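Local coordinates for protein Dye-decolorizing peroxidase tfu_3078 (Thermobifida fusca, PDB 5FW4) that uses a non-covalently bound heme b and hydrogen peroxide to oxidise a wide range of compounds, anthraquinone dyes above all, though its physiological substrate is unknown, at residues Val278-Arg283 with Glu407-Phe412; Ala165-Phe170 with Gly385-Gln390; Val84-Leu89 with Val213-Arg218. One frame throughout, in Å; residues are numbered along the deposited sequence.

Contact 1 of 3, residues Val278-Arg283 with Glu407-Phe412. With HEM (protoporphyrin IX containing Fe), chain C.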
loop_
_atom_site.group_PDB
_atom_site.type_symbol
_atom_site.label_atom_id
_atom_site.label_comp_id
_atom_site.label_asym_id
_atom_site.label_seq_id
_atom_site.Cartn_x
_atom_site.Cartn_y
_atom_site.Cartn_z
ATOM N N VAL A 278 -2.888 -0.034 21.764
ATOM C CA VAL A 278 -3.196 -1.384 21.398
ATOM C C VAL A 278 -3.368 -1.417 19.894
ATOM O O VAL A 278 -4.211 -0.678 19.333
ATOM C CB VAL A 278 -4.473 -1.928 22.079
ATOM C CG1 VAL A 278 -4.781 -3.308 21.546
ATOM C CG2 VAL A 278 -4.301 -1.955 23.592
ATOM N N VAL A 279 -2.579 -2.271 19.236
ATOM C CA VAL A 279 -2.735 -2.475 17.806
ATOM C C VAL A 279 -3.261 -3.863 17.548
ATOM O O VAL A 279 -2.795 -4.853 18.129
ATOM C CB VAL A 279 -1.456 -2.168 16.983
ATOM C CG1 VAL A 279 -0.252 -2.838 17.562
ATOM C CG2 VAL A 279 -1.619 -2.570 15.529
ATOM N N ARG A 280 -4.250 -3.935 16.668
ATOM C CA ARG A 280 -4.786 -5.218 16.260
ATOM C C ARG A 280 -4.883 -5.234 14.738
ATOM O O ARG A 280 -5.392 -4.280 14.123
ATOM C CB ARG A 280 -6.178 -5.437 16.915
ATOM C CG ARG A 280 -6.220 -5.319 18.433
ATOM C CD ARG A 280 -5.650 -6.552 19.142
ATOM N NE ARG A 280 -6.662 -7.617 19.211
ATOM C CZ ARG A 280 -6.659 -8.656 20.036
ATOM N NH1 ARG A 280 -5.696 -8.834 20.923
ATOM N NH2 ARG A 280 -7.682 -9.516 19.991
ATOM N N ARG A 281 -4.377 -6.289 14.131
ATOM C CA ARG A 281 -4.565 -6.517 12.718
ATOM C C ARG A 281 -5.861 -7.329 12.611
ATOM O O ARG A 281 -5.901 -8.460 13.033
ATOM C CB ARG A 281 -3.423 -7.310 12.126
ATOM C CG ARG A 281 -3.530 -7.516 10.630
ATOM C CD ARG A 281 -2.473 -8.471 10.175
ATOM N NE ARG A 281 -2.580 -8.862 8.772
ATOM C CZ ARG A 281 -1.557 -8.970 7.946
ATOM N NH1 ARG A 281 -0.330 -8.676 8.360
ATOM N NH2 ARG A 281 -1.758 -9.345 6.692
ATOM N N ILE A 282 -6.877 -6.726 12.040
ATOM C CA ILE A 282 -8.228 -7.388 11.988
ATOM C C ILE A 282 -8.629 -7.614 10.555
ATOM O O ILE A 282 -8.944 -6.671 9.842
ATOM C CB ILE A 282 -9.283 -6.532 12.616
ATOM C CG1 ILE A 282 -8.831 -5.953 13.927
ATOM C CG2 ILE A 282 -10.582 -7.340 12.792
ATOM C CD1 ILE A 282 -8.518 -6.974 14.903
ATOM N N ARG A 283 -8.616 -8.860 10.138
ATOM C CA ARG A 283 -8.990 -9.240 8.801
ATOM C C ARG A 283 -10.525 -9.114 8.691
ATOM O O ARG A 283 -11.213 -9.479 9.621
ATOM C CB ARG A 283 -8.569 -10.670 8.525
ATOM C CG ARG A 283 -8.859 -11.128 7.087
ATOM C CD ARG A 283 -8.319 -12.491 6.699
ATOM N NE ARG A 283 -8.676 -13.613 7.562
ATOM C CZ ARG A 283 -9.741 -14.400 7.424
ATOM N NH1 ARG A 283 -10.592 -14.233 6.415
ATOM N NH2 ARG A 283 -9.909 -15.414 8.274
ATOM N N GLU A 407 -6.084 -11.164 13.979
ATOM C CA GLU A 407 -4.913 -11.986 13.615
ATOM C C GLU A 407 -3.540 -11.472 14.097
ATOM O O GLU A 407 -2.582 -12.230 14.132
ATOM C CB GLU A 407 -4.864 -12.166 12.090
ATOM C CG GLU A 407 -6.068 -12.913 11.530
ATOM C CD GLU A 407 -6.006 -13.105 10.035
ATOM O OE1 GLU A 407 -5.319 -12.347 9.333
ATOM O OE2 GLU A 407 -6.646 -14.033 9.534
ATOM N N GLY A 408 -3.460 -10.212 14.464
ATOM C CA GLY A 408 -2.215 -9.636 14.983
ATOM C C GLY A 408 -2.593 -8.800 16.193
ATOM O O GLY A 408 -3.683 -8.239 16.237
ATOM N N SER A 409 -1.691 -8.712 17.161
ATOM C CA SER A 409 -1.917 -7.934 18.356
ATOM C C SER A 409 -0.613 -7.474 18.996
ATOM O O SER A 409 0.356 -8.235 19.057
ATOM C CB SER A 409 -2.682 -8.743 19.390
ATOM O OG SER A 409 -2.985 -7.953 20.538
ATOM N N ALA A 410 -0.637 -6.259 19.529
ATOM C CA ALA A 410 0.473 -5.760 20.344
ATOM C C ALA A 410 0.065 -4.568 21.193
ATOM O O ALA A 410 -0.839 -3.799 20.830
ATOM C CB ALA A 410 1.632 -5.382 19.441
ATOM N N LEU A 411 0.711 -4.461 22.342
ATOM C CA LEU A 411 0.571 -3.335 23.245
ATOM C C LEU A 411 1.911 -2.592 23.287
ATOM O O LEU A 411 2.920 -3.205 23.570
ATOM C CB LEU A 411 0.275 -3.849 24.644
ATOM C CG LEU A 411 0.256 -2.858 25.827
ATOM C CD1 LEU A 411 -0.696 -1.681 25.652
ATOM C CD2 LEU A 411 -0.132 -3.593 27.092
ATOM N N PHE A 412 1.898 -1.289 23.039
ATOM C CA PHE A 412 3.092 -0.461 23.241
ATOM C C PHE A 412 2.853 0.704 24.172
ATOM O O PHE A 412 1.816 1.369 24.108
ATOM C CB PHE A 412 3.620 0.018 21.901
ATOM C CG PHE A 412 4.001 -1.089 20.989
ATOM C CD1 PHE A 412 5.196 -1.784 21.185
ATOM C CD2 PHE A 412 3.196 -1.436 19.926
ATOM C CE1 PHE A 412 5.567 -2.809 20.331
ATOM C CE2 PHE A 412 3.569 -2.462 19.069
ATOM C CZ PHE A 412 4.763 -3.139 19.267
HETATM C CHA HEM C . -17.424 2.307 16.881
HETATM C CHB HEM C . -16.208 -0.455 13.093
HETATM C CHC HEM C . -13.342 -3.048 15.996
HETATM C CHD HEM C . -14.353 -0.120 19.717
HETATM C C1A HEM C . -17.328 1.776 15.618
HETATM C C2A HEM C . -18.081 2.238 14.520
HETATM C C3A HEM C . -17.754 1.446 13.469
HETATM C C4A HEM C . -16.803 0.512 13.896
HETATM C CMA HEM C . -18.253 1.561 12.079
HETATM C CAA HEM C . -19.093 3.355 14.528
HETATM C CBA HEM C . -18.503 4.716 14.176
HETATM C CGA HEM C . -17.641 5.243 15.285
HETATM O O1A HEM C . -16.391 5.239 15.121
HETATM O O2A HEM C . -18.174 5.680 16.337
HETATM C C1B HEM C . -15.309 -1.416 13.587
HETATM C C2B HEM C . -14.728 -2.429 12.786
HETATM C C3B HEM C . -13.906 -3.175 13.586
HETATM C C4B HEM C . -14.006 -2.560 14.911
HETATM C CMB HEM C . -14.971 -2.612 11.315
HETATM C CAB HEM C . -13.017 -4.302 13.285
HETATM C CBB HEM C . -12.707 -4.691 12.048
HETATM C C1C HEM C . -13.358 -2.491 17.254
HETATM C C2C HEM C . -12.624 -2.958 18.324
HETATM C C3C HEM C . -12.903 -2.102 19.384
HETATM C C4C HEM C . -13.826 -1.129 18.936
HETATM C CMC HEM C . -11.717 -4.157 18.227
HETATM C CAC HEM C . -12.500 -2.095 20.782
HETATM C CBC HEM C . -12.061 -3.151 21.392
HETATM C C1D HEM C . -15.291 0.775 19.175
HETATM C C2D HEM C . -15.883 1.830 20.006
HETATM C C3D HEM C . -16.750 2.498 19.210
HETATM C C4D HEM C . -16.679 1.828 17.916
HETATM C CMD HEM C . -15.586 2.155 21.460
HETATM C CAD HEM C . -17.591 3.693 19.614
HETATM C CBD HEM C . -18.840 3.190 20.342
HETATM C CGD HEM C . -19.637 4.352 20.891
HETATM O O1D HEM C . -19.322 4.933 21.948
HETATM O O2D HEM C . -20.633 4.748 20.248
HETATM N NA HEM C . -16.551 0.706 15.223
HETATM N NB HEM C . -14.849 -1.530 14.832
HETATM N NC HEM C . -14.104 -1.417 17.653
HETATM N ND HEM C . -15.784 0.792 17.909
HETATM FE FE HEM C . -15.389 -0.354 16.445
HETATM O O HOH W 1 -4.797 -10.022 7.959
HETATM O O HOH W 2 -8.014 -16.190 10.074
#
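Val-279 and Ala-410 form a hydrogen-bonded antiparallel pair: Val-279 N bonds to Ala-410 O (2.8 Å), and Ala-410 N answers to Val-279 O. Two residues on, at the next hydrogen-bonded pair, Arg-281 N bonds to Gly-408 O, and Arg-281 O is gripped from two consecutive residues, by Glu-407 N at 2.9 Å and by a weak bond from Gly-408 N. Both residues thus face Arg-281, which makes a classic beta bulge.

The charged side chains cluster at the bulge. Arg-283 bends at chi3 (53°) and turns NE onto Glu-407 OE2 in a salt bridge of 2.9 Å; the oxygen lies in the guanidinium plane, while NE meets the carboxylate from above its plane. A water joins Arg-283 NH2 to the same OE2. A second water bridges Arg-281 NE and Glu-407 OE1, which also pairs with Arg-364, whereas Arg-281 NH2 forms a salt bridge with Asp-370. On the face opposite Arg-281, Arg-280 curls back so that NH1 donates to Ser-409 OG at 2.9 Å in a bent bond, with OG tilted out of the guanidinium plane; its NH2 forms a salt bridge with Asp-173.

Among apolar groups, Val-279 CG1 touches Ala-410 CB (3.7 Å) and reaches the edge of the Phe-412 ring, and Val-278 CG2 meets Leu-411 CD1 on the Arg-280 face.

Strand 404-414 is an outer strand of the C-terminal antiparallel sheet, which belongs to one of the two ferredoxin-like domains of the DyP-type fold. From strand 275-284, Ile-282 CG2 rests 3.5 Å from heme CBB, so the sheet helps to wall the heme pocket.

Contact 2 of 3, residues Ala165-Phe170 with Gly385-Gln390. With HEM (protoporphyrin IX containing Fe), chain C.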
loop_
_atom_site.group_PDB
_atom_site.type_symbol
_atom_site.label_atom_id
_atom_site.label_comp_id
_atom_site.label_asym_id
_atom_site.label_seq_id
_atom_site.Cartn_x
_atom_site.Cartn_y
_atom_site.Cartn_z
ATOM N N ALA A 165 0.887 -4.497 31.449
ATOM C CA ALA A 165 0.706 -5.935 31.563
ATOM C C ALA A 165 0.197 -6.456 30.222
ATOM O O ALA A 165 -0.583 -5.766 29.543
ATOM C CB ALA A 165 -0.280 -6.253 32.667
ATOM N N ASP A 166 0.664 -7.638 29.829
ATOM C CA ASP A 166 0.306 -8.242 28.555
ATOM C C ASP A 166 -1.212 -8.249 28.490
ATOM O O ASP A 166 -1.891 -8.359 29.530
ATOM C CB ASP A 166 0.821 -9.682 28.437
ATOM C CG ASP A 166 2.358 -9.768 28.334
ATOM O OD1 ASP A 166 3.015 -8.740 28.081
ATOM O OD2 ASP A 166 2.892 -10.885 28.485
ATOM N N LEU A 167 -1.713 -8.095 27.275
ATOM C CA LEU A 167 -3.137 -8.189 26.983
ATOM C C LEU A 167 -3.646 -9.590 27.252
ATOM O O LEU A 167 -2.954 -10.558 26.981
ATOM C CB LEU A 167 -3.403 -7.823 25.514
ATOM C CG LEU A 167 -3.018 -6.396 25.102
ATOM C CD1 LEU A 167 -3.351 -6.141 23.655
ATOM C CD2 LEU A 167 -3.653 -5.317 25.972
ATOM N N PRO A 168 -4.861 -9.714 27.800
ATOM C CA PRO A 168 -5.346 -11.070 27.991
ATOM C C PRO A 168 -5.726 -11.709 26.668
ATOM O O PRO A 168 -5.900 -11.017 25.659
ATOM C CB PRO A 168 -6.599 -10.875 28.870
ATOM C CG PRO A 168 -7.056 -9.512 28.562
ATOM C CD PRO A 168 -5.806 -8.715 28.327
ATOM N N GLU A 169 -5.878 -13.025 26.698
ATOM C CA GLU A 169 -6.450 -13.770 25.582
ATOM C C GLU A 169 -7.947 -13.494 25.550
ATOM O O GLU A 169 -8.580 -13.445 26.602
ATOM C CB GLU A 169 -6.234 -15.282 25.740
ATOM C CG GLU A 169 -4.777 -15.714 25.684
ATOM C CD GLU A 169 -4.617 -17.222 25.555
ATOM O OE1 GLU A 169 -5.456 -17.980 26.095
ATOM O OE2 GLU A 169 -3.637 -17.634 24.906
ATOM N N PHE A 170 -8.489 -13.280 24.353
ATOM C CA PHE A 170 -9.932 -13.068 24.184
ATOM C C PHE A 170 -10.502 -14.267 23.469
ATOM O O PHE A 170 -9.799 -14.928 22.689
ATOM C CB PHE A 170 -10.234 -11.787 23.406
ATOM C CG PHE A 170 -9.745 -10.520 24.080
ATOM C CD1 PHE A 170 -10.472 -9.945 25.099
ATOM C CD2 PHE A 170 -8.544 -9.901 23.696
ATOM C CE1 PHE A 170 -10.041 -8.787 25.719
ATOM C CE2 PHE A 170 -8.113 -8.730 24.316
ATOM C CZ PHE A 170 -8.856 -8.180 25.338
ATOM N N GLY A 385 -9.935 0.824 28.981
ATOM C CA GLY A 385 -10.063 1.199 27.588
ATOM C C GLY A 385 -10.315 0.006 26.692
ATOM O O GLY A 385 -11.382 -0.601 26.730
ATOM N N PHE A 386 -9.339 -0.325 25.866
ATOM C CA PHE A 386 -9.438 -1.501 24.995
ATOM C C PHE A 386 -9.874 -2.825 25.659
ATOM O O PHE A 386 -10.754 -3.518 25.099
ATOM C CB PHE A 386 -8.097 -1.760 24.300
ATOM C CG PHE A 386 -8.098 -2.964 23.428
ATOM C CD1 PHE A 386 -8.604 -2.885 22.139
ATOM C CD2 PHE A 386 -7.567 -4.163 23.863
ATOM C CE1 PHE A 386 -8.606 -3.997 21.310
ATOM C CE2 PHE A 386 -7.544 -5.283 23.028
ATOM C CZ PHE A 386 -8.081 -5.193 21.748
ATOM N N ILE A 387 -9.277 -3.189 26.808
ATOM C CA ILE A 387 -9.488 -4.534 27.364
ATOM C C ILE A 387 -10.955 -4.814 27.751
ATOM O O ILE A 387 -11.510 -5.823 27.346
ATOM C CB ILE A 387 -8.676 -4.839 28.633
ATOM C CG1 ILE A 387 -7.164 -4.618 28.444
ATOM C CG2 ILE A 387 -8.944 -6.272 29.076
ATOM C CD1 ILE A 387 -6.621 -5.432 27.355
ATOM N N PRO A 388 -11.541 -3.961 28.573
ATOM C CA PRO A 388 -12.928 -4.325 28.958
ATOM C C PRO A 388 -13.846 -4.324 27.756
ATOM O O PRO A 388 -14.728 -5.172 27.641
ATOM C CB PRO A 388 -13.305 -3.261 30.000
ATOM C CG PRO A 388 -12.313 -2.147 29.828
ATOM C CD PRO A 388 -11.057 -2.761 29.281
ATOM N N VAL A 389 -13.603 -3.416 26.832
ATOM C CA VAL A 389 -14.457 -3.270 25.655
ATOM C C VAL A 389 -14.340 -4.472 24.743
ATOM O O VAL A 389 -15.364 -5.031 24.299
ATOM C CB VAL A 389 -14.160 -1.972 24.907
ATOM C CG1 VAL A 389 -14.908 -1.871 23.584
ATOM C CG2 VAL A 389 -14.468 -0.788 25.793
ATOM N N GLN A 390 -13.116 -4.899 24.470
ATOM C CA GLN A 390 -12.947 -6.055 23.603
ATOM C C GLN A 390 -13.522 -7.307 24.235
ATOM O O GLN A 390 -14.031 -8.155 23.509
ATOM C CB GLN A 390 -11.486 -6.308 23.237
ATOM C CG GLN A 390 -11.246 -7.614 22.490
ATOM C CD GLN A 390 -11.852 -7.683 21.100
ATOM O OE1 GLN A 390 -11.748 -8.711 20.430
ATOM N NE2 GLN A 390 -12.474 -6.614 20.653
HETATM C CHA HEM C . -17.424 2.307 16.881
HETATM C CHB HEM C . -16.208 -0.455 13.093
HETATM C CHC HEM C . -13.342 -3.048 15.996
HETATM C CHD HEM C . -14.353 -0.120 19.717
HETATM C C1A HEM C . -17.328 1.776 15.618
HETATM C C2A HEM C . -18.081 2.238 14.520
HETATM C C3A HEM C . -17.754 1.446 13.469
HETATM C C4A HEM C . -16.803 0.512 13.896
HETATM C CMA HEM C . -18.253 1.561 12.079
HETATM C CAA HEM C . -19.093 3.355 14.528
HETATM C CBA HEM C . -18.503 4.716 14.176
HETATM C CGA HEM C . -17.641 5.243 15.285
HETATM O O1A HEM C . -16.391 5.239 15.121
HETATM O O2A HEM C . -18.174 5.680 16.337
HETATM C C1B HEM C . -15.309 -1.416 13.587
HETATM C C2B HEM C . -14.728 -2.429 12.786
HETATM C C3B HEM C . -13.906 -3.175 13.586
HETATM C C4B HEM C . -14.006 -2.560 14.911
HETATM C CMB HEM C . -14.971 -2.612 11.315
HETATM C CAB HEM C . -13.017 -4.302 13.285
HETATM C CBB HEM C . -12.707 -4.691 12.048
HETATM C C1C HEM C . -13.358 -2.491 17.254
HETATM C C2C HEM C . -12.624 -2.958 18.324
HETATM C C3C HEM C . -12.903 -2.102 19.384
HETATM C C4C HEM C . -13.826 -1.129 18.936
HETATM C CMC HEM C . -11.717 -4.157 18.227
HETATM C CAC HEM C . -12.500 -2.095 20.782
HETATM C CBC HEM C . -12.061 -3.151 21.392
HETATM C C1D HEM C . -15.291 0.775 19.175
HETATM C C2D HEM C . -15.883 1.830 20.006
HETATM C C3D HEM C . -16.750 2.498 19.210
HETATM C C4D HEM C . -16.679 1.828 17.916
HETATM C CMD HEM C . -15.586 2.155 21.460
HETATM C CAD HEM C . -17.591 3.693 19.614
HETATM C CBD HEM C . -18.840 3.190 20.342
HETATM C CGD HEM C . -19.637 4.352 20.891
HETATM O O1D HEM C . -19.322 4.933 21.948
HETATM O O2D HEM C . -20.633 4.748 20.248
HETATM N NA HEM C . -16.551 0.706 15.223
HETATM N NB HEM C . -14.849 -1.530 14.832
HETATM N NC HEM C . -14.104 -1.417 17.653
HETATM N ND HEM C . -15.784 0.792 17.909
HETATM FE FE HEM C . -15.389 -0.354 16.445
#
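Phe-170 lays its ring against Gln-390, whose CG stands almost exactly over the ring centre, 3.4 Å from the centroid and 5° off the normal: a CH-pi contact. Gln-390 reaches it with CG anti to the backbone N (chi1 172°), then bends at chi2, which carries NE2 toward the heme, 3.5 Å from its methyl carbon CMC. The Phe-170 and Phe-386 rings have planes at 86° and meet at their CE2 atoms, 3.7 Å apart.

Packing is tightest at the tip of Ile-387. Its CD1 lies 3.3 Å from Leu-167 CD2, closer than usual van der Waals contact, and 3.5 Å from Pro-168 CD, which it meets tip to tip. No hydrogen bond joins the two segments, so side-chain packing carries the contact. Toward solvent it thins out: Ala-165, Asp-166 and Glu-169 are exposed and touch nothing on 385-390. On the heme side, by contrast, Phe-386 CD1 comes within 3.5 Å of the vinyl carbon CBC, and Val-389 CG1 also packs there.

The loop between helix 148-153 and strand 184-190 therefore flanks the first turn of helix 386-395, while Leu-167, Phe-170 and Phe-386 all rest on strand 275-284 and Leu-167 also reaches strand 404-414.

Contact 3 of 3, residues Val84-Leu89 with Val213-Arg218; sequences VIALDL and VRWSLR
Ala-86 points its methyl onto the indole of Trp-215: CB lies 3.5 Å from the centroid of the five-membered ring, 17° off its normal, in a CH-pi contact. A chi1 of 59° places Trp-215 CG between the backbone N and carbonyl carbon and folds the ring back over strand 84-89, where CH2 also touches Val-84 CG1 at 3.9 Å. The indole NE1 is bonded to Gly-181 O.

Asp-88 and Arg-214 meet beyond the alanine. The extended Arg-214 chain brings NH1 to the syn side of Asp-88 OD2 in a 2.8 Å salt bridge; that oxygen lies in the guanidinium plane, yet the two flat groups are turned 64° apart. Arg-214 NE goes to Cys-180 O. On the face opposite the indole, Ile-85 CG2 packs against Val-213 CG2.

In the backbone, Ala-86 O accepts from both Arg-214 N (2.7 Å) and Trp-215 N (3.3 Å), a classic beta bulge that shifts the register by one.

Strand 211-220 is an outer strand of the N-terminal antiparallel sheet, and 81-89 lies between it and 184-190. Val-84 and Leu-217 pack on strand 369-379 of the other sheet, Leu-87 meets helix 97-120, and Ile-85, Val-213 and Ser-216 meet Trp-363 of the second subunit.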
loop_
_atom_site.group_PDB
_atom_site.type_symbol
_atom_site.label_atom_id
_atom_site.label_comp_id
_atom_site.label_asym_id
_atom_site.label_seq_id
_atom_site.Cartn_x
_atom_site.Cartn_y
_atom_site.Cartn_z
ATOM N N VAL A 84 3.119 0.686 10.394
ATOM C CA VAL A 84 3.331 0.252 11.774
ATOM C C VAL A 84 4.334 -0.869 11.718
ATOM O O VAL A 84 4.122 -1.872 11.046
ATOM C CB VAL A 84 2.023 -0.198 12.441
ATOM C CG1 VAL A 84 2.303 -0.825 13.812
ATOM C CG2 VAL A 84 1.091 0.988 12.513
ATOM N N ILE A 85 5.458 -0.663 12.419
ATOM C CA ILE A 85 6.609 -1.568 12.395
ATOM C C ILE A 85 6.955 -1.947 13.846
ATOM O O ILE A 85 7.164 -1.085 14.701
ATOM C CB ILE A 85 7.839 -0.913 11.757
ATOM C CG1 ILE A 85 7.501 -0.310 10.398
ATOM C CG2 ILE A 85 8.996 -1.916 11.670
ATOM C CD1 ILE A 85 8.559 0.650 9.897
ATOM N N ALA A 86 6.922 -3.244 14.116
ATOM C CA ALA A 86 7.333 -3.821 15.384
ATOM C C ALA A 86 8.730 -4.380 15.186
ATOM O O ALA A 86 8.999 -5.130 14.224
ATOM C CB ALA A 86 6.395 -4.922 15.830
ATOM N N LEU A 87 9.597 -4.032 16.112
ATOM C CA LEU A 87 10.964 -4.499 16.105
ATOM C C LEU A 87 11.401 -5.080 17.453
ATOM O O LEU A 87 10.955 -4.634 18.514
ATOM C CB LEU A 87 11.889 -3.327 15.729
ATOM C CG LEU A 87 11.632 -2.453 14.495
ATOM C CD1 LEU A 87 10.937 -1.170 14.874
ATOM C CD2 LEU A 87 12.990 -2.080 13.834
ATOM N N ASP A 88 12.369 -6.007 17.407
ATOM C CA ASP A 88 12.972 -6.593 18.577
ATOM C C ASP A 88 14.413 -6.138 18.579
ATOM O O ASP A 88 14.956 -5.807 17.508
ATOM C CB ASP A 88 12.917 -8.116 18.509
ATOM C CG ASP A 88 11.479 -8.643 18.656
ATOM O OD1 ASP A 88 10.734 -7.917 19.305
ATOM O OD2 ASP A 88 11.138 -9.718 18.106
ATOM N N LEU A 89 15.002 -6.111 19.768
ATOM C CA LEU A 89 16.474 -6.002 19.864
ATOM C C LEU A 89 17.082 -7.136 19.047
ATOM O O LEU A 89 16.565 -8.246 19.034
ATOM C CB LEU A 89 16.897 -6.099 21.313
ATOM C CG LEU A 89 16.562 -4.920 22.202
ATOM C CD1 LEU A 89 16.673 -5.324 23.669
ATOM C CD2 LEU A 89 17.512 -3.764 21.874
ATOM N N VAL A 213 13.338 -6.248 12.418
ATOM C CA VAL A 213 11.857 -6.172 12.261
ATOM C C VAL A 213 11.243 -7.483 12.635
ATOM O O VAL A 213 11.702 -8.540 12.223
ATOM C CB VAL A 213 11.428 -5.713 10.856
ATOM C CG1 VAL A 213 9.911 -5.708 10.694
ATOM C CG2 VAL A 213 11.860 -4.288 10.627
ATOM N N ARG A 214 10.165 -7.414 13.421
ATOM C CA ARG A 214 9.474 -8.580 13.908
ATOM C C ARG A 214 8.212 -8.767 13.047
ATOM O O ARG A 214 8.014 -9.839 12.470
ATOM C CB ARG A 214 9.087 -8.417 15.358
ATOM C CG ARG A 214 8.272 -9.590 15.913
ATOM C CD ARG A 214 7.807 -9.243 17.312
ATOM N NE ARG A 214 7.103 -10.335 17.961
ATOM C CZ ARG A 214 7.685 -11.353 18.597
ATOM N NH1 ARG A 214 9.020 -11.451 18.692
ATOM N NH2 ARG A 214 6.934 -12.296 19.159
ATOM N N TRP A 215 7.431 -7.703 12.917
ATOM C CA TRP A 215 6.342 -7.659 11.929
ATOM C C TRP A 215 6.070 -6.241 11.556
ATOM O O TRP A 215 6.354 -5.320 12.308
ATOM C CB TRP A 215 5.057 -8.326 12.461
ATOM C CG TRP A 215 4.504 -7.725 13.707
ATOM C CD1 TRP A 215 4.746 -8.117 14.981
ATOM C CD2 TRP A 215 3.612 -6.607 13.796
ATOM N NE1 TRP A 215 4.062 -7.323 15.860
ATOM C CE2 TRP A 215 3.355 -6.390 15.163
ATOM C CE3 TRP A 215 2.983 -5.786 12.849
ATOM C CZ2 TRP A 215 2.519 -5.370 15.613
ATOM C CZ3 TRP A 215 2.146 -4.779 13.290
ATOM C CH2 TRP A 215 1.924 -4.574 14.663
ATOM N N SER A 216 5.505 -6.053 10.389
ATOM C CA SER A 216 5.058 -4.718 9.986
ATOM C C SER A 216 3.832 -4.768 9.105
ATOM O O SER A 216 3.623 -5.748 8.411
ATOM C CB SER A 216 6.130 -3.988 9.175
ATOM O OG SER A 216 6.338 -4.680 7.980
ATOM N N LEU A 217 3.116 -3.653 9.051
ATOM C CA LEU A 217 1.944 -3.517 8.195
ATOM C C LEU A 217 1.732 -2.084 7.794
ATOM O O LEU A 217 1.684 -1.191 8.617
ATOM C CB LEU A 217 0.704 -4.105 8.906
ATOM C CG LEU A 217 -0.544 -4.201 8.021
ATOM C CD1 LEU A 217 -0.399 -5.043 6.775
ATOM C CD2 LEU A 217 -1.701 -4.741 8.846
ATOM N N ARG A 218 1.593 -1.865 6.505
ATOM C CA ARG A 218 1.225 -0.575 5.950
ATOM C C ARG A 218 -0.359 -0.472 5.910
ATOM O O ARG A 218 -1.004 -1.446 5.566
ATOM C CB ARG A 218 1.762 -0.515 4.554
ATOM C CG ARG A 218 3.304 -0.520 4.539
ATOM C CD ARG A 218 3.722 -0.489 3.103
ATOM N NE ARG A 218 3.503 0.781 2.482
ATOM C CZ ARG A 218 2.840 0.977 1.354
ATOM N NH1 ARG A 218 2.253 -0.027 0.720
ATOM N NH2 ARG A 218 2.689 2.199 0.897
#

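In the fold
From the N terminus, strand 81-89 comes first, and contact 3 closes its loop when strand 211-220 returns beside it, joining the first and last strands, in chain order, of the N-terminal sheet. Within that loop lies 165-170, which waits for 385-390, so contact 2 crosses contact 3 and ties the N-terminal half to the C-terminal one. Contact 1 opens afterwards at 278-283 and closes at 407-412, in series with contact 3 and crossing contact 2. It repeats the first-with-last strand pairing in the second sheet. The sheets meet where Trp-215 packs on Val-279 and Ala-410. Contact 2 adjoins contact 1 where Ala-165 meets Leu-411, and both touch the heme.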